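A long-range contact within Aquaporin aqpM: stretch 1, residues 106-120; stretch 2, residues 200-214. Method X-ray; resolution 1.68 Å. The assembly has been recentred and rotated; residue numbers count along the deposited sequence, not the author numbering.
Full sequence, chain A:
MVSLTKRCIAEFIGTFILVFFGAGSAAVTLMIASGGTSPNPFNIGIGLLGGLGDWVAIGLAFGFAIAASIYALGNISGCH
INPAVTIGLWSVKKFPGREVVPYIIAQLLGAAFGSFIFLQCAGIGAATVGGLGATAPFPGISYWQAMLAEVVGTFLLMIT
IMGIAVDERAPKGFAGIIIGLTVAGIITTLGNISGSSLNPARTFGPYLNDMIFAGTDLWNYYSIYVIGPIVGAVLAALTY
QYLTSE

Stretch 1 106-120: AQLLGAAFGSFIFLQ
Stretch 2 (200-214) PARTFGPYLNDMIFA

The two helices touch backbone to backbone at Gly205. Its CA lies 3.8 Å from Ala112 CA and 3.7 Å from Ala111 O. Glycine suits this point because a CB here would point at the partner helix and sit 2.4 Å from Ala111 O, a clash. The helix axes therefore approach to 7.3 Å.

Both stretches are helical. Residues 106-120 form regular turns, with phi/psi near -64/-42. Residues 200-214 are kinked at Pro206, whose N has no hydrogen to bond to the turn before. The N-to-C directions of the helices differ by 46°, and the signed crossing angle is -46°. In register, Leu108 CA lies 4.8 Å from Ala201 CA, Ser115 CA lies 5.7 Å from Pro206 CA, and Phe116 CA lies 6.3 Å from Asn209 CA. Together the stretches bury 619 Å².

Small residues line the close part of the crossing. Ala111 points toward the partner, and its CB is 3.1 Å from Ala201 O and 4.2 Å from Ala201 CB. Ala201 CB also lies 3.8 Å from Gln107 O. Ser115 is buried with chi1 t; its OG is 3.6 Å from Pro206 CA. The Pro206 CA-to-CB bond points away.

Larger apolar groups pack beside this strip. Leu108 (m, t) starts sideways, but its end comes nearer, placing CD2 3.7 Å from Phe204 CG and 4.1 Å from Ala201 CB. Phe204 (chi1 t, chi2 77°) points toward stretch 1. Leu108 O meets its ring at the edge, 3.5 Å from Phe204 CD2. Ala112 CB lies 4.2 Å from Phe204 CE2 and 3.9 Å from CD2 of Leu208 (t, p). The small Ala112 side chain thus contacts two larger ones.

Asn209 (chi1 m) points toward stretch 1 and is buried near Ala112, Ser115 and Phe116. The orientation of its amide is uncertain. As modelled, OD1 of Asn209 lies 3.1 Å from Ala112 O. No clear hydrogen bond joins the stretches, so the well-defined contacts are packing contacts.

At the C-terminal end of the contact, Phe213 (chi1 m, chi2 -73°) points toward stretch 1. Its CD2 is 3.3 Å from CD2 of Leu119 (t, p), and its CZ is 3.6 Å from CE1 of Phe116 (chi1 t, chi2 69°). The Phe116 and Phe213 rings form an oblique pair, with centroids 5.8 Å apart and planes at 33°. These long side chains keep the helices in contact beyond the close glycine crossing.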

ATOM      1  N   ALA A 106      10.597 -23.345  18.012  1.00 13.72           N
ATOM      2  CA  ALA A 106       9.283 -22.725  18.144  1.00 13.04           C
ATOM      3  C   ALA A 106       8.810 -22.190  16.795  1.00 12.54           C
ATOM      4  O   ALA A 106       7.632 -22.299  16.457  1.00 12.72           O
ATOM      5  CB  ALA A 106       9.334 -21.587  19.167  1.00 12.88           C
ATOM      6  N   GLN A 107       9.737 -21.613  16.034  1.00 12.18           N
ATOM      7  CA  GLN A 107       9.422 -21.052  14.720  1.00 12.44           C
ATOM      8  C   GLN A 107       9.044 -22.152  13.727  1.00 12.88           C
ATOM      9  O   GLN A 107       8.062 -22.022  12.992  1.00 11.61           O
ATOM     10  CB  GLN A 107      10.623 -20.246  14.198  1.00 11.85           C
ATOM     11  CG  GLN A 107      10.965 -19.022  15.059  1.00 11.88           C
ATOM     12  CD  GLN A 107      12.390 -18.528  14.848  1.00 11.38           C
ATOM     13  OE1 GLN A 107      13.166 -19.139  14.114  1.00 13.09           O
ATOM     14  NE2 GLN A 107      12.739 -17.425  15.498  1.00 11.59           N
ATOM     15  N   LEU A 108       9.811 -23.239  13.706  1.00 12.94           N
ATOM     16  CA  LEU A 108       9.515 -24.345  12.797  1.00 14.09           C
ATOM     17  C   LEU A 108       8.143 -24.949  13.105  1.00 14.49           C
ATOM     18  O   LEU A 108       7.360 -25.241  12.196  1.00 13.49           O
ATOM     19  CB  LEU A 108      10.599 -25.425  12.907  1.00 14.21           C
ATOM     20  CG  LEU A 108      11.992 -25.037  12.405  1.00 15.50           C
ATOM     21  CD1 LEU A 108      12.998 -26.126  12.785  1.00 15.28           C
ATOM     22  CD2 LEU A 108      11.960 -24.838  10.896  1.00 15.19           C
ATOM     23  N   LEU A 109       7.856 -25.129  14.391  1.00 14.11           N
ATOM     24  CA  LEU A 109       6.577 -25.686  14.823  1.00 15.32           C
ATOM     25  C   LEU A 109       5.424 -24.746  14.471  1.00 13.98           C
ATOM     26  O   LEU A 109       4.379 -25.182  13.988  1.00 14.95           O
ATOM     27  CB  LEU A 109       6.598 -25.938  16.335  1.00 16.45           C
ATOM     28  CG  LEU A 109       7.529 -27.055  16.821  1.00 18.67           C
ATOM     29  CD1 LEU A 109       7.524 -27.104  18.346  1.00 19.98           C
ATOM     30  CD2 LEU A 109       7.076 -28.388  16.238  1.00 20.15           C
ATOM     31  N   GLY A 110       5.620 -23.454  14.714  1.00 13.61           N
ATOM     32  CA  GLY A 110       4.586 -22.482  14.402  1.00 13.13           C
ATOM     33  C   GLY A 110       4.258 -22.458  12.920  1.00 12.78           C
ATOM     34  O   GLY A 110       3.092 -22.370  12.532  1.00 12.49           O
ATOM     35  N   ALA A 111       5.291 -22.533  12.088  1.00 12.27           N
ATOM     36  CA  ALA A 111       5.110 -22.523  10.640  1.00 12.17           C
ATOM     37  C   ALA A 111       4.340 -23.758  10.185  1.00 13.22           C
ATOM     38  O   ALA A 111       3.450 -23.671   9.337  1.00 12.48           O
ATOM     39  CB  ALA A 111       6.463 -22.469   9.946  1.00 12.47           C
ATOM     40  N   ALA A 112       4.688 -24.911  10.745  1.00 13.82           N
ATOM     41  CA  ALA A 112       4.014 -26.154  10.386  1.00 14.18           C
ATOM     42  C   ALA A 112       2.535 -26.105  10.770  1.00 13.09           C
ATOM     43  O   ALA A 112       1.674 -26.514   9.994  1.00 12.91           O
ATOM     44  CB  ALA A 112       4.698 -27.342  11.072  1.00 15.09           C
ATOM     45  N   PHE A 113       2.239 -25.600  11.965  1.00 13.90           N
ATOM     46  CA  PHE A 113       0.855 -25.519  12.423  1.00 15.26           C
ATOM     47  C   PHE A 113       0.078 -24.460  11.632  1.00 15.27           C
ATOM     48  O   PHE A 113      -1.100 -24.643  11.326  1.00 14.97           O
ATOM     49  CB  PHE A 113       0.810 -25.187  13.918  1.00 18.01           C
ATOM     50  CG  PHE A 113      -0.511 -25.492  14.570  1.00 23.93           C
ATOM     51  CD1 PHE A 113      -1.085 -24.587  15.459  1.00 25.63           C
ATOM     52  CD2 PHE A 113      -1.172 -26.693  14.317  1.00 26.08           C
ATOM     53  CE1 PHE A 113      -2.302 -24.869  16.085  1.00 28.01           C
ATOM     54  CE2 PHE A 113      -2.389 -26.986  14.939  1.00 27.44           C
ATOM     55  CZ  PHE A 113      -2.953 -26.071  15.825  1.00 28.45           C
ATOM     56  N   GLY A 114       0.738 -23.353  11.305  1.00 14.65           N
ATOM     57  CA  GLY A 114       0.070 -22.306  10.546  1.00 14.81           C
ATOM     58  C   GLY A 114      -0.388 -22.816   9.193  1.00 15.00           C
ATOM     59  O   GLY A 114      -1.511 -22.545   8.754  1.00 15.17           O
ATOM     60  N   SER A 115       0.487 -23.563   8.529  1.00 13.53           N
ATOM     61  CA  SER A 115       0.180 -24.126   7.218  1.00 14.32           C
ATOM     62  C   SER A 115      -0.946 -25.155   7.340  1.00 14.66           C
ATOM     63  O   SER A 115      -1.859 -25.193   6.520  1.00 14.81           O
ATOM     64  CB  SER A 115       1.432 -24.790   6.631  1.00 14.99           C
ATOM     65  OG  SER A 115       1.190 -25.269   5.321  1.00 17.44           O
ATOM     66  N   PHE A 116      -0.875 -25.984   8.376  1.00 15.37           N
ATOM     67  CA  PHE A 116      -1.888 -27.012   8.603  1.00 14.77           C
ATOM     68  C   PHE A 116      -3.274 -26.420   8.846  1.00 15.06           C
ATOM     69  O   PHE A 116      -4.264 -26.867   8.263  1.00 14.75           O
ATOM     70  CB  PHE A 116      -1.501 -27.877   9.802  1.00 16.36           C
ATOM     71  CG  PHE A 116      -2.538 -28.900  10.162  1.00 18.43           C
ATOM     72  CD1 PHE A 116      -2.786 -29.985   9.324  1.00 19.13           C
ATOM     73  CD2 PHE A 116      -3.287 -28.765  11.326  1.00 19.97           C
ATOM     74  CE1 PHE A 116      -3.767 -30.924   9.643  1.00 20.26           C
ATOM     75  CE2 PHE A 116      -4.271 -29.697  11.655  1.00 21.29           C
ATOM     76  CZ  PHE A 116      -4.511 -30.777  10.811  1.00 21.03           C
ATOM     77  N   ILE A 117      -3.346 -25.419   9.715  1.00 14.28           N
ATOM     78  CA  ILE A 117      -4.624 -24.794  10.025  1.00 13.89           C
ATOM     79  C   ILE A 117      -5.174 -24.049   8.811  1.00 13.62           C
ATOM     80  O   ILE A 117      -6.385 -24.014   8.603  1.00 13.66           O
ATOM     81  CB  ILE A 117      -4.500 -23.849  11.245  1.00 14.26           C
ATOM     82  CG1 ILE A 117      -4.176 -24.674  12.499  1.00 14.22           C
ATOM     83  CG2 ILE A 117      -5.803 -23.076  11.457  1.00 14.35           C
ATOM     84  CD1 ILE A 117      -5.257 -25.698  12.875  1.00 15.97           C
ATOM     85  N   PHE A 118      -4.299 -23.464   7.999  1.00 13.22           N
ATOM     86  CA  PHE A 118      -4.787 -22.777   6.810  1.00 11.79           C
ATOM     87  C   PHE A 118      -5.412 -23.811   5.873  1.00 11.78           C
ATOM     88  O   PHE A 118      -6.461 -23.576   5.271  1.00 12.16           O
ATOM     89  CB  PHE A 118      -3.666 -22.056   6.066  1.00 11.99           C
ATOM     90  CG  PHE A 118      -4.151 -21.321   4.857  1.00 12.39           C
ATOM     91  CD1 PHE A 118      -4.811 -20.103   4.990  1.00 11.69           C
ATOM     92  CD2 PHE A 118      -4.043 -21.890   3.593  1.00 13.22           C
ATOM     93  CE1 PHE A 118      -5.364 -19.464   3.879  1.00 13.13           C
ATOM     94  CE2 PHE A 118      -4.593 -21.260   2.479  1.00 14.07           C
ATOM     95  CZ  PHE A 118      -5.256 -20.046   2.625  1.00 13.12           C
ATOM     96  N   LEU A 119      -4.755 -24.957   5.750  1.00 12.91           N
ATOM     97  CA  LEU A 119      -5.251 -26.025   4.892  1.00 14.46           C
ATOM     98  C   LEU A 119      -6.659 -26.436   5.328  1.00 14.12           C
ATOM     99  O   LEU A 119      -7.519 -26.721   4.494  1.00 15.32           O
ATOM    100  CB  LEU A 119      -4.306 -27.226   4.963  1.00 15.97           C
ATOM    101  CG  LEU A 119      -4.703 -28.486   4.195  1.00 17.02           C
ATOM    102  CD1 LEU A 119      -4.757 -28.208   2.700  1.00 18.37           C
ATOM    103  CD2 LEU A 119      -3.687 -29.574   4.501  1.00 20.39           C
ATOM    104  N   GLN A 120      -6.891 -26.462   6.637  1.00 15.60           N
ATOM    105  CA  GLN A 120      -8.202 -26.836   7.163  1.00 17.96           C
ATOM    106  C   GLN A 120      -9.264 -25.805   6.783  1.00 18.23           C
ATOM    107  O   GLN A 120     -10.401 -26.166   6.481  1.00 18.73           O
ATOM    108  CB  GLN A 120      -8.143 -26.983   8.686  1.00 20.27           C
ATOM    109  CG  GLN A 120      -7.171 -28.048   9.156  1.00 24.59           C
ATOM    110  CD  GLN A 120      -7.481 -29.411   8.571  1.00 27.34           C
ATOM    111  OE1 GLN A 120      -6.588 -30.109   8.091  1.00 32.82           O
ATOM    112  NE2 GLN A 120      -8.747 -29.800   8.610  1.00 27.51           N
ATOM    113  N   PRO A 200      13.800 -19.794   6.673  1.00 10.73           N
ATOM    114  CA  PRO A 200      13.795 -21.262   6.690  1.00 11.54           C
ATOM    115  C   PRO A 200      12.516 -21.895   7.254  1.00 11.91           C
ATOM    116  O   PRO A 200      12.086 -22.949   6.788  1.00 13.42           O
ATOM    117  CB  PRO A 200      15.029 -21.602   7.529  1.00 11.67           C
ATOM    118  CG  PRO A 200      15.958 -20.451   7.237  1.00 13.51           C
ATOM    119  CD  PRO A 200      15.013 -19.266   7.322  1.00 11.27           C
ATOM    120  N   ALA A 201      11.910 -21.256   8.252  1.00 10.73           N
ATOM    121  CA  ALA A 201      10.688 -21.792   8.854  1.00 10.78           C
ATOM    122  C   ALA A 201       9.488 -21.592   7.932  1.00 11.99           C
ATOM    123  O   ALA A 201       8.639 -22.482   7.797  1.00 12.50           O
ATOM    124  CB  ALA A 201      10.432 -21.123  10.211  1.00 12.62           C
ATOM    125  N   ARG A 202       9.420 -20.423   7.301  1.00 11.46           N
ATOM    126  CA  ARG A 202       8.325 -20.107   6.387  1.00 11.59           C
ATOM    127  C   ARG A 202       8.288 -21.080   5.208  1.00 12.54           C
ATOM    128  O   ARG A 202       7.243 -21.276   4.583  1.00 12.42           O
ATOM    129  CB  ARG A 202       8.457 -18.655   5.899  1.00 11.30           C
ATOM    130  CG  ARG A 202       7.512 -18.260   4.764  1.00 11.45           C
ATOM    131  CD  ARG A 202       8.212 -18.390   3.417  1.00 11.14           C
ATOM    132  NE  ARG A 202       7.371 -17.981   2.291  1.00 11.41           N
ATOM    133  CZ  ARG A 202       6.482 -18.766   1.692  1.00 12.09           C
ATOM    134  NH1 ARG A 202       6.305 -20.013   2.106  1.00 13.10           N
ATOM    135  NH2 ARG A 202       5.778 -18.312   0.663  1.00 10.55           N
ATOM    136  N   THR A 203       9.429 -21.692   4.904  1.00 12.21           N
ATOM    137  CA  THR A 203       9.486 -22.666   3.820  1.00 12.56           C
ATOM    138  C   THR A 203       9.189 -24.060   4.381  1.00 12.75           C
ATOM    139  O   THR A 203       8.482 -24.852   3.759  1.00 12.06           O
ATOM    140  CB  THR A 203      10.871 -22.675   3.129  1.00 13.71           C
ATOM    141  OG1 THR A 203      11.090 -21.412   2.484  1.00 13.22           O
ATOM    142  CG2 THR A 203      10.934 -23.784   2.079  1.00 13.08           C
ATOM    143  N   PHE A 204       9.717 -24.340   5.568  1.00 13.88           N
ATOM    144  CA  PHE A 204       9.523 -25.630   6.237  1.00 14.33           C
ATOM    145  C   PHE A 204       8.051 -26.023   6.416  1.00 14.05           C
ATOM    146  O   PHE A 204       7.656 -27.152   6.103  1.00 13.89           O
ATOM    147  CB  PHE A 204      10.202 -25.600   7.609  1.00 13.79           C
ATOM    148  CG  PHE A 204       9.938 -26.821   8.449  1.00 15.66           C
ATOM    149  CD1 PHE A 204      10.606 -28.014   8.196  1.00 17.51           C
ATOM    150  CD2 PHE A 204       9.013 -26.776   9.491  1.00 16.67           C
ATOM    151  CE1 PHE A 204      10.357 -29.152   8.973  1.00 18.75           C
ATOM    152  CE2 PHE A 204       8.756 -27.905  10.272  1.00 19.18           C
ATOM    153  CZ  PHE A 204       9.431 -29.095  10.011  1.00 17.73           C
ATOM    154  N   GLY A 205       7.248 -25.097   6.932  1.00 13.17           N
ATOM    155  CA  GLY A 205       5.837 -25.378   7.161  1.00 14.06           C
ATOM    156  C   GLY A 205       5.102 -25.901   5.941  1.00 14.35           C
ATOM    157  O   GLY A 205       4.526 -26.993   5.974  1.00 15.15           O
ATOM    158  N   PRO A 206       5.080 -25.128   4.848  1.00 13.83           N
ATOM    159  CA  PRO A 206       4.403 -25.542   3.616  1.00 14.21           C
ATOM    160  C   PRO A 206       4.994 -26.833   3.037  1.00 14.55           C
ATOM    161  O   PRO A 206       4.262 -27.684   2.534  1.00 14.71           O
ATOM    162  CB  PRO A 206       4.606 -24.340   2.699  1.00 15.30           C
ATOM    163  CG  PRO A 206       4.570 -23.192   3.668  1.00 14.91           C
ATOM    164  CD  PRO A 206       5.448 -23.701   4.789  1.00 14.79           C
ATOM    165  N   TYR A 207       6.316 -26.974   3.102  1.00 14.50           N
ATOM    166  CA  TYR A 207       6.972 -28.181   2.589  1.00 14.67           C
ATOM    167  C   TYR A 207       6.442 -29.416   3.311  1.00 15.71           C
ATOM    168  O   TYR A 207       6.094 -30.414   2.679  1.00 16.44           O
ATOM    169  CB  TYR A 207       8.488 -28.095   2.787  1.00 15.02           C
ATOM    170  CG  TYR A 207       9.251 -27.449   1.646  1.00 14.50           C
ATOM    171  CD1 TYR A 207       8.673 -26.451   0.855  1.00 14.33           C
ATOM    172  CD2 TYR A 207      10.569 -27.820   1.377  1.00 13.68           C
ATOM    173  CE1 TYR A 207       9.395 -25.843  -0.177  1.00 14.06           C
ATOM    174  CE2 TYR A 207      11.295 -27.221   0.357  1.00 15.05           C
ATOM    175  CZ  TYR A 207      10.707 -26.234  -0.417  1.00 14.77           C
ATOM    176  OH  TYR A 207      11.435 -25.647  -1.425  1.00 16.42           O
ATOM    177  N   LEU A 208       6.386 -29.342   4.637  1.00 15.60           N
ATOM    178  CA  LEU A 208       5.906 -30.461   5.445  1.00 17.58           C
ATOM    179  C   LEU A 208       4.462 -30.824   5.111  1.00 17.96           C
ATOM    180  O   LEU A 208       4.149 -31.987   4.837  1.00 17.90           O
ATOM    181  CB  LEU A 208       6.021 -30.130   6.936  1.00 18.59           C
ATOM    182  CG  LEU A 208       5.565 -31.221   7.915  1.00 19.62           C
ATOM    183  CD1 LEU A 208       6.383 -32.485   7.681  1.00 21.52           C
ATOM    184  CD2 LEU A 208       5.726 -30.741   9.350  1.00 20.88           C
ATOM    185  N   ASN A 209       3.580 -29.831   5.120  1.00 16.46           N
ATOM    186  CA  ASN A 209       2.182 -30.087   4.824  1.00 16.21           C
ATOM    187  C   ASN A 209       1.926 -30.501   3.375  1.00 16.74           C
ATOM    188  O   ASN A 209       1.030 -31.308   3.112  1.00 17.55           O
ATOM    189  CB  ASN A 209       1.333 -28.874   5.213  1.00 16.55           C
ATOM    190  CG  ASN A 209       1.224 -28.711   6.723  1.00 15.87           C
ATOM    191  OD1 ASN A 209       2.085 -28.106   7.367  1.00 18.06           O
ATOM    192  ND2 ASN A 209       0.173 -29.276   7.295  1.00 14.95           N
ATOM    193  N   ASP A 210       2.705 -29.968   2.435  1.00 16.50           N
ATOM    194  CA  ASP A 210       2.540 -30.346   1.033  1.00 18.13           C
ATOM    195  C   ASP A 210       2.883 -31.822   0.867  1.00 19.73           C
ATOM    196  O   ASP A 210       2.251 -32.539   0.089  1.00 19.71           O
ATOM    197  CB  ASP A 210       3.455 -29.524   0.119  1.00 17.67           C
ATOM    198  CG  ASP A 210       2.843 -28.197  -0.284  1.00 19.26           C
ATOM    199  OD1 ASP A 210       1.605 -28.069  -0.212  1.00 19.60           O
ATOM    200  OD2 ASP A 210       3.600 -27.290  -0.692  1.00 19.10           O
ATOM    201  N   MET A 211       3.898 -32.266   1.598  1.00 21.25           N
ATOM    202  CA  MET A 211       4.325 -33.656   1.537  1.00 24.60           C
ATOM    203  C   MET A 211       3.237 -34.577   2.079  1.00 26.15           C
ATOM    204  O   MET A 211       2.890 -35.581   1.456  1.00 26.61           O
ATOM    205  CB  MET A 211       5.609 -33.841   2.349  1.00 25.54           C
ATOM    206  CG  MET A 211       5.978 -35.292   2.611  1.00 30.55           C
ATOM    207  SD  MET A 211       7.468 -35.438   3.612  1.00 36.16           S
ATOM    208  CE  MET A 211       6.816 -35.150   5.248  1.00 34.36           C
ATOM    209  N   ILE A 212       2.696 -34.219   3.238  1.00 26.89           N
ATOM    210  CA  ILE A 212       1.665 -35.014   3.897  1.00 29.07           C
ATOM    211  C   ILE A 212       0.291 -34.993   3.235  1.00 30.59           C
ATOM    212  O   ILE A 212      -0.383 -36.024   3.173  1.00 31.55           O
ATOM    213  CB  ILE A 212       1.486 -34.562   5.364  1.00 29.55           C
ATOM    214  CG1 ILE A 212       2.807 -34.710   6.121  1.00 30.23           C
ATOM    215  CG2 ILE A 212       0.388 -35.381   6.035  1.00 31.33           C
ATOM    216  CD1 ILE A 212       2.778 -34.124   7.520  1.00 30.34           C
ATOM    217  N   PHE A 213      -0.121 -33.833   2.734  1.00 30.24           N
ATOM    218  CA  PHE A 213      -1.444 -33.700   2.131  1.00 30.64           C
ATOM    219  C   PHE A 213      -1.519 -33.530   0.616  1.00 30.68           C
ATOM    220  O   PHE A 213      -2.580 -33.723   0.025  1.00 32.67           O
ATOM    221  CB  PHE A 213      -2.185 -32.548   2.817  1.00 29.67           C
ATOM    222  CG  PHE A 213      -2.330 -32.730   4.301  1.00 30.59           C
ATOM    223  CD1 PHE A 213      -3.225 -33.662   4.818  1.00 31.55           C
ATOM    224  CD2 PHE A 213      -1.544 -31.996   5.184  1.00 30.36           C
ATOM    225  CE1 PHE A 213      -3.335 -33.862   6.194  1.00 31.28           C
ATOM    226  CE2 PHE A 213      -1.646 -32.187   6.559  1.00 31.02           C
ATOM    227  CZ  PHE A 213      -2.543 -33.122   7.066  1.00 31.83           C
ATOM    228  N   ALA A 214      -0.410 -33.170  -0.020  1.00 29.83           N
ATOM    229  CA  ALA A 214      -0.416 -32.995  -1.469  1.00 29.33           C
ATOM    230  C   ALA A 214       0.473 -34.024  -2.157  1.00 28.11           C
ATOM    231  O   ALA A 214       0.507 -34.102  -3.385  1.00 28.70           O
ATOM    232  CB  ALA A 214       0.040 -31.586  -1.832  1.00 29.79           C
TER